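Local coordinates for protein cytosolic IMP-GMP specific 5'-nucleotidase (Legionella pneumophila subsp. pneumophila, PDB 4OHF) that probably hydrolyses selected purine nucleoside 5'-monophosphates such as IMP and GMP, as a magnesium-dependent cytosolic nucleotidase of the HAD superfamily, at residues B[6-11]-B[444-449]; B[10-15]-B[426-431]; B[17-22]-B[291-296]. One frame throughout, in Å; residues are numbered along the deposited sequence.

Contact 1 (B[6-11]-B[444-449]). With PO4 (phosphate ion), chain I.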
ATOM      1  N   VAL B   6      37.227  -4.127 -13.569  1.00 49.14           N
ATOM      2  CA  VAL B   6      36.215  -3.752 -12.597  1.00 45.10           C
ATOM      3  C   VAL B   6      35.419  -2.610 -13.214  1.00 43.92           C
ATOM      4  O   VAL B   6      35.968  -1.580 -13.565  1.00 44.12           O
ATOM      5  CB  VAL B   6      36.849  -3.304 -11.261  1.00 44.10           C
ATOM      6  CG1 VAL B   6      35.799  -2.647 -10.375  1.00 39.05           C
ATOM      7  CG2 VAL B   6      37.449  -4.511 -10.553  1.00 40.64           C
ATOM      8  N   PHE B   7      34.119  -2.809 -13.360  1.00 42.73           N
ATOM      9  CA  PHE B   7      33.251  -1.810 -13.949  1.00 43.08           C
ATOM     10  C   PHE B   7      32.685  -0.923 -12.869  1.00 41.55           C
ATOM     11  O   PHE B   7      32.257  -1.412 -11.828  1.00 41.14           O
ATOM     12  CB  PHE B   7      32.172  -2.526 -14.733  1.00 45.97           C
ATOM     13  CG  PHE B   7      32.739  -3.554 -15.656  1.00 51.38           C
ATOM     14  CD1 PHE B   7      33.557  -3.173 -16.717  1.00 52.15           C
ATOM     15  CD2 PHE B   7      32.545  -4.909 -15.411  1.00 51.76           C
ATOM     16  CE1 PHE B   7      34.178  -4.133 -17.517  1.00 55.29           C
ATOM     17  CE2 PHE B   7      33.160  -5.875 -16.202  1.00 54.07           C
ATOM     18  CZ  PHE B   7      33.979  -5.490 -17.258  1.00 55.64           C
ATOM     19  N   VAL B   8      32.699   0.385 -13.123  1.00 39.44           N
ATOM     20  CA  VAL B   8      32.253   1.368 -12.144  1.00 38.51           C
ATOM     21  C   VAL B   8      30.977   2.113 -12.515  1.00 37.87           C
ATOM     22  O   VAL B   8      30.893   2.727 -13.574  1.00 36.44           O
ATOM     23  CB  VAL B   8      33.380   2.407 -11.882  1.00 36.69           C
ATOM     24  CG1 VAL B   8      33.052   3.239 -10.667  1.00 35.33           C
ATOM     25  CG2 VAL B   8      34.722   1.694 -11.726  1.00 34.54           C
ATOM     26  N   ASN B   9      29.986   2.047 -11.630  1.00 37.46           N
ATOM     27  CA  ASN B   9      28.723   2.749 -11.841  1.00 39.64           C
ATOM     28  C   ASN B   9      28.703   4.058 -11.053  1.00 40.67           C
ATOM     29  O   ASN B   9      28.092   5.035 -11.466  1.00 41.38           O
ATOM     30  CB  ASN B   9      27.530   1.892 -11.401  1.00 36.78           C
ATOM     31  CG  ASN B   9      27.336   0.664 -12.278  1.00 39.50           C
ATOM     32  OD1 ASN B   9      27.497   0.732 -13.499  1.00 39.18           O
ATOM     33  ND2 ASN B   9      26.978  -0.465 -11.661  1.00 36.98           N
ATOM     34  N   ARG B  10      29.380   4.062  -9.913  1.00 42.57           N
ATOM     35  CA  ARG B  10      29.435   5.230  -9.042  1.00 44.09           C
ATOM     36  C   ARG B  10      30.757   5.250  -8.305  1.00 45.56           C
ATOM     37  O   ARG B  10      31.327   4.202  -8.008  1.00 44.48           O
ATOM     38  CB  ARG B  10      28.338   5.185  -7.989  1.00 42.34           C
ATOM     39  CG  ARG B  10      26.983   5.621  -8.427  1.00 44.51           C
ATOM     40  CD  ARG B  10      26.035   5.568  -7.232  1.00 46.00           C
ATOM     41  NE  ARG B  10      25.757   4.197  -6.819  1.00 47.06           N
ATOM     42  CZ  ARG B  10      25.153   3.308  -7.604  1.00 48.57           C
ATOM     43  NH1 ARG B  10      24.773   3.663  -8.834  1.00 45.63           N
ATOM     44  NH2 ARG B  10      24.932   2.072  -7.163  1.00 45.50           N
ATOM     45  N   ILE B  11      31.221   6.453  -7.992  1.00 46.23           N
ATOM     46  CA  ILE B  11      32.465   6.631  -7.267  1.00 46.72           C
ATOM     47  C   ILE B  11      32.484   5.875  -5.941  1.00 44.74           C
ATOM     48  O   ILE B  11      31.493   5.842  -5.227  1.00 43.30           O
ATOM     49  CB  ILE B  11      32.697   8.126  -6.925  1.00 49.23           C
ATOM     50  CG1 ILE B  11      32.946   8.929  -8.200  1.00 50.31           C
ATOM     51  CG2 ILE B  11      33.872   8.277  -5.947  1.00 48.26           C
ATOM     52  CD1 ILE B  11      32.933  10.433  -7.968  1.00 50.83           C
ATOM     53  N   THR B 444      42.596   2.106  -4.523  1.00 50.20           N
ATOM     54  CA  THR B 444      41.972   2.531  -5.774  1.00 46.24           C
ATOM     55  C   THR B 444      40.760   3.453  -5.634  1.00 45.67           C
ATOM     56  O   THR B 444      39.841   3.173  -4.873  1.00 44.51           O
ATOM     57  CB  THR B 444      41.507   1.307  -6.580  1.00 45.31           C
ATOM     58  OG1 THR B 444      42.613   0.414  -6.786  1.00 46.70           O
ATOM     59  CG2 THR B 444      40.950   1.733  -7.914  1.00 44.42           C
ATOM     60  N   TYR B 445      40.757   4.556  -6.375  1.00 44.53           N
ATOM     61  CA  TYR B 445      39.612   5.463  -6.347  1.00 44.15           C
ATOM     62  C   TYR B 445      38.850   5.152  -7.643  1.00 44.82           C
ATOM     63  O   TYR B 445      39.308   5.506  -8.737  1.00 46.31           O
ATOM     64  CB  TYR B 445      40.061   6.926  -6.352  1.00 41.30           C
ATOM     65  CG  TYR B 445      38.957   7.943  -6.094  1.00 40.03           C
ATOM     66  CD1 TYR B 445      38.784   8.502  -4.828  1.00 39.53           C
ATOM     67  CD2 TYR B 445      38.104   8.366  -7.121  1.00 40.12           C
ATOM     68  CE1 TYR B 445      37.797   9.466  -4.583  1.00 38.57           C
ATOM     69  CE2 TYR B 445      37.109   9.325  -6.888  1.00 38.61           C
ATOM     70  CZ  TYR B 445      36.963   9.873  -5.609  1.00 40.97           C
ATOM     71  OH  TYR B 445      35.989  10.822  -5.352  1.00 39.95           O
ATOM     72  N   PHE B 446      37.712   4.477  -7.517  1.00 43.05           N
ATOM     73  CA  PHE B 446      36.894   4.105  -8.660  1.00 43.12           C
ATOM     74  C   PHE B 446      35.948   5.214  -9.125  1.00 45.15           C
ATOM     75  O   PHE B 446      35.150   5.737  -8.338  1.00 46.58           O
ATOM     76  CB  PHE B 446      36.063   2.863  -8.322  1.00 41.41           C
ATOM     77  CG  PHE B 446      36.866   1.591  -8.220  1.00 41.47           C
ATOM     78  CD1 PHE B 446      37.455   1.023  -9.346  1.00 39.94           C
ATOM     79  CD2 PHE B 446      37.010   0.941  -7.002  1.00 41.76           C
ATOM     80  CE1 PHE B 446      38.170  -0.173  -9.255  1.00 38.88           C
ATOM     81  CE2 PHE B 446      37.725  -0.256  -6.909  1.00 40.67           C
ATOM     82  CZ  PHE B 446      38.301  -0.807  -8.034  1.00 39.44           C
ATOM     83  N   ARG B 447      36.042   5.565 -10.404  1.00 47.19           N
ATOM     84  CA  ARG B 447      35.175   6.580 -11.008  1.00 50.46           C
ATOM     85  C   ARG B 447      34.466   5.974 -12.215  1.00 52.08           C
ATOM     86  O   ARG B 447      34.955   5.023 -12.836  1.00 51.82           O
ATOM     87  CB  ARG B 447      35.974   7.799 -11.485  1.00 51.44           C
ATOM     88  CG  ARG B 447      36.500   8.710 -10.397  1.00 53.64           C
ATOM     89  CD  ARG B 447      37.475   9.733 -10.983  1.00 56.56           C
ATOM     90  NE  ARG B 447      38.031  10.606  -9.955  1.00 58.37           N
ATOM     91  CZ  ARG B 447      37.310  11.489  -9.276  1.00 59.06           C
ATOM     92  NH1 ARG B 447      36.017  11.611  -9.532  1.00 59.20           N
ATOM     93  NH2 ARG B 447      37.872  12.221  -8.322  1.00 60.17           N
ATOM     94  N   ALA B 448      33.317   6.536 -12.559  1.00 53.16           N
ATOM     95  CA  ALA B 448      32.571   6.048 -13.701  1.00 53.56           C
ATOM     96  C   ALA B 448      32.812   6.934 -14.910  1.00 55.64           C
ATOM     97  O   ALA B 448      32.961   8.150 -14.779  1.00 56.71           O
ATOM     98  CB  ALA B 448      31.108   6.025 -13.376  1.00 50.98           C
ATOM     99  N   ASN B 449      32.860   6.324 -16.085  1.00 57.79           N
ATOM    100  CA  ASN B 449      33.040   7.074 -17.317  1.00 61.13           C
ATOM    101  C   ASN B 449      31.692   7.739 -17.556  1.00 63.62           C
ATOM    102  O   ASN B 449      30.660   7.127 -17.288  1.00 63.81           O
ATOM    103  CB  ASN B 449      33.346   6.122 -18.467  1.00 61.16           C
ATOM    104  CG  ASN B 449      34.564   5.253 -18.198  1.00 64.17           C
ATOM    105  OD1 ASN B 449      34.672   4.134 -18.715  1.00 64.27           O
ATOM    106  ND2 ASN B 449      35.500   5.770 -17.399  1.00 65.34           N
TER
HETATM  107  P   PO4 I 502      26.462   2.242  -3.410  1.00 68.79           P
HETATM  108  O1  PO4 I 502      27.462   1.489  -2.612  1.00 66.49           O
HETATM  109  O2  PO4 I 502      25.908   1.361  -4.468  1.00 70.31           O
HETATM  110  O3  PO4 I 502      27.113   3.417  -4.037  1.00 71.75           O
HETATM  111  O4  PO4 I 502      25.363   2.704  -2.531  1.00 69.89           O

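Contact 2 (B[10-15]-B[426-431]). With PO4 (phosphate ion), chain I.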
ATOM      1  N   ARG B  10      29.380   4.062  -9.913  1.00 42.57           N
ATOM      2  CA  ARG B  10      29.435   5.230  -9.042  1.00 44.09           C
ATOM      3  C   ARG B  10      30.757   5.250  -8.305  1.00 45.56           C
ATOM      4  O   ARG B  10      31.327   4.202  -8.008  1.00 44.48           O
ATOM      5  CB  ARG B  10      28.338   5.185  -7.989  1.00 42.34           C
ATOM      6  CG  ARG B  10      26.983   5.621  -8.427  1.00 44.51           C
ATOM      7  CD  ARG B  10      26.035   5.568  -7.232  1.00 46.00           C
ATOM      8  NE  ARG B  10      25.757   4.197  -6.819  1.00 47.06           N
ATOM      9  CZ  ARG B  10      25.153   3.308  -7.604  1.00 48.57           C
ATOM     10  NH1 ARG B  10      24.773   3.663  -8.834  1.00 45.63           N
ATOM     11  NH2 ARG B  10      24.932   2.072  -7.163  1.00 45.50           N
ATOM     12  N   ILE B  11      31.221   6.453  -7.992  1.00 46.23           N
ATOM     13  CA  ILE B  11      32.465   6.631  -7.267  1.00 46.72           C
ATOM     14  C   ILE B  11      32.484   5.875  -5.941  1.00 44.74           C
ATOM     15  O   ILE B  11      31.493   5.842  -5.227  1.00 43.30           O
ATOM     16  CB  ILE B  11      32.697   8.126  -6.925  1.00 49.23           C
ATOM     17  CG1 ILE B  11      32.946   8.929  -8.200  1.00 50.31           C
ATOM     18  CG2 ILE B  11      33.872   8.277  -5.947  1.00 48.26           C
ATOM     19  CD1 ILE B  11      32.933  10.433  -7.968  1.00 50.83           C
ATOM     20  N   ILE B  12      33.620   5.250  -5.651  1.00 44.53           N
ATOM     21  CA  ILE B  12      33.856   4.596  -4.373  1.00 45.12           C
ATOM     22  C   ILE B  12      35.366   4.678  -4.133  1.00 46.69           C
ATOM     23  O   ILE B  12      36.169   4.183  -4.930  1.00 46.30           O
ATOM     24  CB  ILE B  12      33.380   3.121  -4.295  1.00 45.02           C
ATOM     25  CG1 ILE B  12      33.508   2.660  -2.839  1.00 43.43           C
ATOM     26  CG2 ILE B  12      34.207   2.207  -5.211  1.00 41.59           C
ATOM     27  CD1 ILE B  12      33.147   1.237  -2.600  1.00 43.01           C
ATOM     28  N   ASN B  13      35.737   5.356  -3.048  1.00 47.17           N
ATOM     29  CA  ASN B  13      37.133   5.547  -2.669  1.00 48.56           C
ATOM     30  C   ASN B  13      37.547   4.387  -1.765  1.00 47.98           C
ATOM     31  O   ASN B  13      37.314   4.427  -0.568  1.00 47.27           O
ATOM     32  CB  ASN B  13      37.246   6.889  -1.936  1.00 49.53           C
ATOM     33  CG  ASN B  13      38.669   7.273  -1.607  1.00 50.70           C
ATOM     34  OD1 ASN B  13      39.625   6.640  -2.060  1.00 48.95           O
ATOM     35  ND2 ASN B  13      38.817   8.332  -0.818  1.00 53.06           N
ATOM     36  N   MET B  14      38.149   3.348  -2.330  1.00 49.65           N
ATOM     37  CA  MET B  14      38.538   2.195  -1.516  1.00 52.85           C
ATOM     38  C   MET B  14      39.420   2.566  -0.328  1.00 54.86           C
ATOM     39  O   MET B  14      39.445   1.855   0.678  1.00 54.39           O
ATOM     40  CB  MET B  14      39.245   1.133  -2.361  1.00 52.61           C
ATOM     41  CG  MET B  14      38.333   0.336  -3.281  1.00 54.81           C
ATOM     42  SD  MET B  14      36.917  -0.452  -2.472  1.00 56.44           S
ATOM     43  CE  MET B  14      37.657  -1.961  -1.862  1.00 52.10           C
ATOM     44  N   ARG B  15      40.139   3.677  -0.449  1.00 56.80           N
ATOM     45  CA  ARG B  15      41.020   4.154   0.611  1.00 57.98           C
ATOM     46  C   ARG B  15      40.227   4.402   1.886  1.00 57.15           C
ATOM     47  O   ARG B  15      40.710   4.132   2.986  1.00 58.65           O
ATOM     48  CB  ARG B  15      41.711   5.452   0.169  1.00 61.22           C
ATOM     49  CG  ARG B  15      42.500   6.178   1.264  1.00 65.00           C
ATOM     50  CD  ARG B  15      44.008   6.007   1.113  1.00 66.32           C
ATOM     51  NE  ARG B  15      44.487   6.463  -0.191  1.00 66.31           N
ATOM     52  CZ  ARG B  15      45.767   6.457  -0.555  1.00 66.91           C
ATOM     53  NH1 ARG B  15      46.694   6.025   0.291  1.00 66.85           N
ATOM     54  NH2 ARG B  15      46.119   6.864  -1.771  1.00 65.01           N
ATOM     55  N   PHE B 426      22.043  -1.163  -7.675  1.00 38.62           N
ATOM     56  CA  PHE B 426      22.542  -1.808  -6.481  1.00 36.99           C
ATOM     57  C   PHE B 426      24.052  -1.815  -6.332  1.00 36.00           C
ATOM     58  O   PHE B 426      24.555  -1.719  -5.222  1.00 37.31           O
ATOM     59  CB  PHE B 426      22.006  -3.243  -6.418  1.00 38.16           C
ATOM     60  CG  PHE B 426      22.593  -4.069  -5.306  1.00 41.45           C
ATOM     61  CD1 PHE B 426      23.838  -4.684  -5.454  1.00 43.86           C
ATOM     62  CD2 PHE B 426      21.906  -4.237  -4.107  1.00 43.29           C
ATOM     63  CE1 PHE B 426      24.382  -5.451  -4.420  1.00 44.17           C
ATOM     64  CE2 PHE B 426      22.438  -5.000  -3.069  1.00 42.61           C
ATOM     65  CZ  PHE B 426      23.675  -5.607  -3.224  1.00 42.16           C
ATOM     66  N   ALA B 427      24.782  -1.932  -7.430  1.00 33.97           N
ATOM     67  CA  ALA B 427      26.234  -1.999  -7.334  1.00 35.27           C
ATOM     68  C   ALA B 427      26.974  -0.750  -7.733  1.00 35.89           C
ATOM     69  O   ALA B 427      26.769  -0.237  -8.829  1.00 36.04           O
ATOM     70  CB  ALA B 427      26.763  -3.172  -8.173  1.00 35.61           C
ATOM     71  N   CYS B 428      27.858  -0.275  -6.857  1.00 36.69           N
ATOM     72  CA  CYS B 428      28.643   0.903  -7.190  1.00 37.05           C
ATOM     73  C   CYS B 428      29.692   0.414  -8.184  1.00 35.32           C
ATOM     74  O   CYS B 428      30.112   1.147  -9.071  1.00 36.17           O
ATOM     75  CB  CYS B 428      29.266   1.527  -5.930  1.00 36.79           C
ATOM     76  SG  CYS B 428      30.245   0.445  -4.876  1.00 42.09           S
ATOM     77  N   ILE B 429      30.086  -0.850  -8.040  1.00 35.45           N
ATOM     78  CA  ILE B 429      31.043  -1.481  -8.953  1.00 34.74           C
ATOM     79  C   ILE B 429      30.690  -2.958  -9.049  1.00 35.56           C
ATOM     80  O   ILE B 429      30.079  -3.526  -8.132  1.00 35.37           O
ATOM     81  CB  ILE B 429      32.524  -1.372  -8.471  1.00 32.87           C
ATOM     82  CG1 ILE B 429      32.738  -2.224  -7.225  1.00 32.20           C
ATOM     83  CG2 ILE B 429      32.874   0.063  -8.186  1.00 28.58           C
ATOM     84  CD1 ILE B 429      34.159  -2.352  -6.818  1.00 31.33           C
ATOM     85  N   TYR B 430      31.048  -3.568 -10.173  1.00 35.17           N
ATOM     86  CA  TYR B 430      30.797  -4.979 -10.383  1.00 33.46           C
ATOM     87  C   TYR B 430      31.893  -5.578 -11.257  1.00 34.92           C
ATOM     88  O   TYR B 430      32.549  -4.882 -12.015  1.00 34.23           O
ATOM     89  CB  TYR B 430      29.415  -5.208 -10.987  1.00 33.02           C
ATOM     90  CG  TYR B 430      29.159  -4.538 -12.309  1.00 33.53           C
ATOM     91  CD1 TYR B 430      28.847  -3.188 -12.369  1.00 33.63           C
ATOM     92  CD2 TYR B 430      29.195  -5.268 -13.507  1.00 33.37           C
ATOM     93  CE1 TYR B 430      28.574  -2.568 -13.577  1.00 34.84           C
ATOM     94  CE2 TYR B 430      28.921  -4.665 -14.719  1.00 33.59           C
ATOM     95  CZ  TYR B 430      28.611  -3.311 -14.746  1.00 36.42           C
ATOM     96  OH  TYR B 430      28.352  -2.682 -15.941  1.00 37.04           O
ATOM     97  N   MET B 431      32.113  -6.876 -11.111  1.00 37.13           N
ATOM     98  CA  MET B 431      33.158  -7.562 -11.846  1.00 37.98           C
ATOM     99  C   MET B 431      32.707  -9.001 -12.043  1.00 39.00           C
ATOM    100  O   MET B 431      31.763  -9.445 -11.405  1.00 40.28           O
ATOM    101  CB  MET B 431      34.463  -7.517 -11.043  1.00 39.50           C
ATOM    102  CG  MET B 431      34.371  -7.997  -9.558  1.00 40.48           C
ATOM    103  SD  MET B 431      33.818  -6.774  -8.279  1.00 42.68           S
ATOM    104  CE  MET B 431      34.296  -5.351  -9.015  1.00 37.28           C
TER
HETATM  105  P   PO4 I 502      26.462   2.242  -3.410  1.00 68.79           P
HETATM  106  O1  PO4 I 502      27.462   1.489  -2.612  1.00 66.49           O
HETATM  107  O2  PO4 I 502      25.908   1.361  -4.468  1.00 70.31           O
HETATM  108  O3  PO4 I 502      27.113   3.417  -4.037  1.00 71.75           O
HETATM  109  O4  PO4 I 502      25.363   2.704  -2.531  1.00 69.89           O

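Contact 3 (B[17-22]-B[291-296])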
ATOM      1  N   ILE B  17      37.498   2.875   2.763  1.00 48.20           N
ATOM      2  CA  ILE B  17      36.743   1.685   3.141  1.00 45.15           C
ATOM      3  C   ILE B  17      37.545   0.900   4.177  1.00 44.41           C
ATOM      4  O   ILE B  17      38.660   0.454   3.907  1.00 41.04           O
ATOM      5  CB  ILE B  17      36.468   0.779   1.912  1.00 43.88           C
ATOM      6  CG1 ILE B  17      35.439   1.442   1.004  1.00 41.83           C
ATOM      7  CG2 ILE B  17      35.977  -0.598   2.359  1.00 41.02           C
ATOM      8  CD1 ILE B  17      34.104   1.697   1.671  1.00 39.78           C
ATOM      9  N   LYS B  18      36.968   0.717   5.358  1.00 43.71           N
ATOM     10  CA  LYS B  18      37.676   0.014   6.414  1.00 45.80           C
ATOM     11  C   LYS B  18      37.387  -1.481   6.483  1.00 45.36           C
ATOM     12  O   LYS B  18      38.283  -2.289   6.733  1.00 45.14           O
ATOM     13  CB  LYS B  18      37.380   0.669   7.768  1.00 47.72           C
ATOM     14  CG  LYS B  18      37.937   2.072   7.927  1.00 48.04           C
ATOM     15  CD  LYS B  18      37.551   2.630   9.292  1.00 52.46           C
ATOM     16  CE  LYS B  18      38.063   4.052   9.513  1.00 53.35           C
ATOM     17  NZ  LYS B  18      37.512   4.621  10.793  1.00 56.70           N
ATOM     18  N   LEU B  19      36.134  -1.852   6.272  1.00 44.85           N
ATOM     19  CA  LEU B  19      35.759  -3.255   6.309  1.00 42.45           C
ATOM     20  C   LEU B  19      35.102  -3.692   5.002  1.00 41.96           C
ATOM     21  O   LEU B  19      34.280  -2.971   4.430  1.00 41.19           O
ATOM     22  CB  LEU B  19      34.799  -3.517   7.470  1.00 41.64           C
ATOM     23  CG  LEU B  19      35.316  -3.290   8.890  1.00 42.21           C
ATOM     24  CD1 LEU B  19      34.463  -2.243   9.593  1.00 41.38           C
ATOM     25  CD2 LEU B  19      35.264  -4.601   9.662  1.00 41.50           C
ATOM     26  N   ILE B  20      35.493  -4.869   4.524  1.00 40.14           N
ATOM     27  CA  ILE B  20      34.909  -5.442   3.325  1.00 40.13           C
ATOM     28  C   ILE B  20      34.169  -6.729   3.710  1.00 39.86           C
ATOM     29  O   ILE B  20      34.782  -7.713   4.122  1.00 39.93           O
ATOM     30  CB  ILE B  20      35.973  -5.776   2.274  1.00 38.09           C
ATOM     31  CG1 ILE B  20      36.546  -4.492   1.688  1.00 37.15           C
ATOM     32  CG2 ILE B  20      35.357  -6.578   1.167  1.00 36.32           C
ATOM     33  CD1 ILE B  20      37.704  -4.725   0.760  1.00 33.31           C
ATOM     34  N   GLY B  21      32.847  -6.696   3.590  1.00 40.09           N
ATOM     35  CA  GLY B  21      32.032  -7.853   3.912  1.00 40.52           C
ATOM     36  C   GLY B  21      31.829  -8.701   2.676  1.00 39.67           C
ATOM     37  O   GLY B  21      31.370  -8.209   1.643  1.00 37.07           O
ATOM     38  N   LEU B  22      32.173  -9.980   2.781  1.00 38.67           N
ATOM     39  CA  LEU B  22      32.041 -10.880   1.644  1.00 38.46           C
ATOM     40  C   LEU B  22      30.985 -11.949   1.810  1.00 38.27           C
ATOM     41  O   LEU B  22      30.927 -12.630   2.829  1.00 40.16           O
ATOM     42  CB  LEU B  22      33.374 -11.580   1.345  1.00 36.37           C
ATOM     43  CG  LEU B  22      34.598 -10.714   1.036  1.00 38.00           C
ATOM     44  CD1 LEU B  22      35.851 -11.599   0.944  1.00 34.20           C
ATOM     45  CD2 LEU B  22      34.368  -9.950  -0.258  1.00 33.93           C
ATOM     46  N   LEU B 291      31.405  -1.736  15.759  1.00 61.61           N
ATOM     47  CA  LEU B 291      32.739  -1.605  15.181  1.00 60.75           C
ATOM     48  C   LEU B 291      33.135  -0.137  15.180  1.00 60.14           C
ATOM     49  O   LEU B 291      34.229   0.229  14.748  1.00 60.41           O
ATOM     50  CB  LEU B 291      32.776  -2.158  13.758  1.00 61.30           C
ATOM     51  CG  LEU B 291      33.232  -3.614  13.662  1.00 61.79           C
ATOM     52  CD1 LEU B 291      32.109  -4.490  13.151  1.00 62.04           C
ATOM     53  CD2 LEU B 291      34.429  -3.698  12.751  1.00 62.54           C
ATOM     54  N   GLY B 292      32.227   0.700  15.668  1.00 59.12           N
ATOM     55  CA  GLY B 292      32.476   2.126  15.731  1.00 57.37           C
ATOM     56  C   GLY B 292      33.013   2.718  14.443  1.00 57.07           C
ATOM     57  O   GLY B 292      34.093   3.312  14.429  1.00 56.93           O
ATOM     58  N   VAL B 293      32.271   2.546  13.354  1.00 55.46           N
ATOM     59  CA  VAL B 293      32.672   3.095  12.064  1.00 53.72           C
ATOM     60  C   VAL B 293      31.431   3.576  11.346  1.00 52.31           C
ATOM     61  O   VAL B 293      30.316   3.334  11.793  1.00 49.87           O
ATOM     62  CB  VAL B 293      33.378   2.053  11.135  1.00 54.55           C
ATOM     63  CG1 VAL B 293      34.655   1.552  11.773  1.00 53.18           C
ATOM     64  CG2 VAL B 293      32.430   0.902  10.814  1.00 53.50           C
ATOM     65  N   GLY B 294      31.639   4.268  10.234  1.00 53.14           N
ATOM     66  CA  GLY B 294      30.524   4.754   9.451  1.00 52.47           C
ATOM     67  C   GLY B 294      30.112   3.672   8.477  1.00 52.56           C
ATOM     68  O   GLY B 294      30.959   2.938   7.949  1.00 51.14           O
ATOM     69  N   GLY B 295      28.811   3.566   8.246  1.00 52.31           N
ATOM     70  CA  GLY B 295      28.305   2.566   7.327  1.00 52.96           C
ATOM     71  C   GLY B 295      28.963   2.649   5.967  1.00 52.94           C
ATOM     72  O   GLY B 295      29.272   1.627   5.357  1.00 54.19           O
ATOM     73  N   ASP B 296      29.191   3.869   5.493  1.00 52.20           N
ATOM     74  CA  ASP B 296      29.808   4.076   4.191  1.00 50.96           C
ATOM     75  C   ASP B 296      31.292   3.695   4.183  1.00 49.53           C
ATOM     76  O   ASP B 296      31.979   3.848   3.173  1.00 47.49           O
ATOM     77  CB  ASP B 296      29.613   5.535   3.747  1.00 52.71           C
ATOM     78  CG  ASP B 296      30.337   6.527   4.646  1.00 55.42           C
ATOM     79  OD1 ASP B 296      30.405   6.284   5.868  1.00 57.64           O
ATOM     80  OD2 ASP B 296      30.828   7.558   4.137  1.00 55.37           O
TER

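Contact 1 (B[6-11]-B[444-449])
Val-6 and Val-8 both pack on Phe-446, each side chain crossing that of Phe-446 at about a right angle. Val-6 puts CG1 3.6 Å from CE1 of Phe-446, and Val-8 brings CG2 to 3.7 Å from CD1 of the same ring. In Val-8, CG1, anti to the backbone N (chi1 -168°), lies by CB of Phe-446 while CG2 approaches the ring obliquely. Beyond them, Ile-11 splits its branches between two neighbours: CG2 comes in at a slant to Tyr-445, 3.5 Å from CZ, while CD1 runs beside the Arg-447 chain and stops 3.7 Å from NH1. No hydrogen bond joins the two segments. Instead Val-8 CB rests on Arg-447 O (3.2 Å) and Ala-448 CB on Val-8 O (3.3 Å), and Ile-11 CA makes a CA-H...O contact with Phe-446 O at 3.0 Å.

One layer out, the segment 444-449 arranges its own flat groups. Thr-444 CG2 sits over the centre of the Phe-446 ring, and Tyr-445 CE2 lies over the centre of the Arg-447 guanidinium. Lys-351 of the second subunit is hydrogen-bonded to Tyr-445 O, at the subunit interface.

Behind the valines, Ile-429 packs against both, strands 429-431 and 7-8 being antiparallel neighbours; within this chain 7-8 is outermost in the large HAD-type sheet. Strand 445-446 instead pairs antiparallel with strand 12-13, so the contact holds that small sheet against the rim of the large one.

Contact 2 (B[10-15]-B[426-431])
Arg-10 is tied to Cys-428 by its backbone before its side chain starts, with N donating to Cys-428 O at 3.1 Å. From there CB lies 4.3 Å from Cys-428 CB, and CG carries the chain on to CD, which comes within 4.0 Å of O3 of a bound phosphate ion. At chi3 the chain bends (-70°), bringing NE round to donate to phosphate O3 at 3.2 Å. The tip adds a nearly straight second bond, NH2 to phosphate O2 at 3.0 Å with 176° at the hydrogen. The phosphorus lies in the guanidinium plane at its edge; NE and NH2 grip two phosphate oxygens side-on, which fixes the group's rotation, while Cys-428 CA covers one face. NH1 turns to the carbonyl of Asp-424 in helix 418-426, the helix that also carries the GMP-binding Tyr-421.

In the HAD-type sheet, strand 429-431 lies between strand 319-323 and strand 7-8, the outermost within this chain, and the phosphate sits by its start. Lys-313, Arg-319, the backbone N of Thr-320 and Tyr-113 of the second subunit complete its grip; the ion itself probably came from the crystallisation liquor. Past Arg-10 the contact turns apolar: Ile-12 sets CD1 3.8 Å from Cys-428 SG, and its CG2 meets Ile-429 CG2 at 3.9 Å, those two side chains crossing at about a right angle.

Contact 3 (B[17-22]-B[291-296])
Leu-19 and Leu-291 reach toward each other tip to tip, CD2 to CD2 at 3.3 Å, and this pair leads the apolar part of the contact. Leu-291 CD2 also touches Leu-19 CD1, at 3.5 Å, and CD1 reaches on to Val-293 CG2 at 3.9 Å, Leu-19 and Val-293 crossing at a slant. Val-293 turns its second branch to Lys-18: CG1 is 4.0 Å from CD, the extended lysine chain sliding past in the opposite direction. Ile-17 CD1 approaches the backbone O of Asp-296 at 3.4 Å.

The main side-chain polar bonds around the contact centre on Glu-297. It takes a salt bridge from Lys-18 NZ through OE2 and a hydrogen bond from Gly-294 N through OE1, linking both sides.

Helix 284-290 ends in a Schellman motif at Gly-292, whose phi is positive (48°), and the chain then runs into strand 298-302. That strand pairs with 19-22 in the parallel core of the sheet, and residues 291-296 close the beta-alpha-beta crossover from strand 277-281. Strand 19-22 leads to the magnesium ligands Asp-23 and Asp-25.

With no hydrogen bond directly across, the segments meet by hydrophobic packing, and Glu-297 meets the charge of Lys-18 beside the contact.

Overall arrangement
Contact 2 is the buried one of the three, while contacts 1 and 3 are only partly buried. Contacts 1 and 2 sit about 6 Å apart between centres, share Arg-10 and Ile-11, and join the same two sheets through different strands, 7-8 to 445-446 in contact 1 and 12-13 to 429-431 in contact 2. Contact 3 belongs to the parallel core of the sheet, yet touches contact 2 through Met-14 CE and Ile-20 CD1. Their chemistry follows place: aromatic and aliphatic packing at the rim, an anion held by arginine beside the subunit interface, and methyl packing where a helix hands over to a strand.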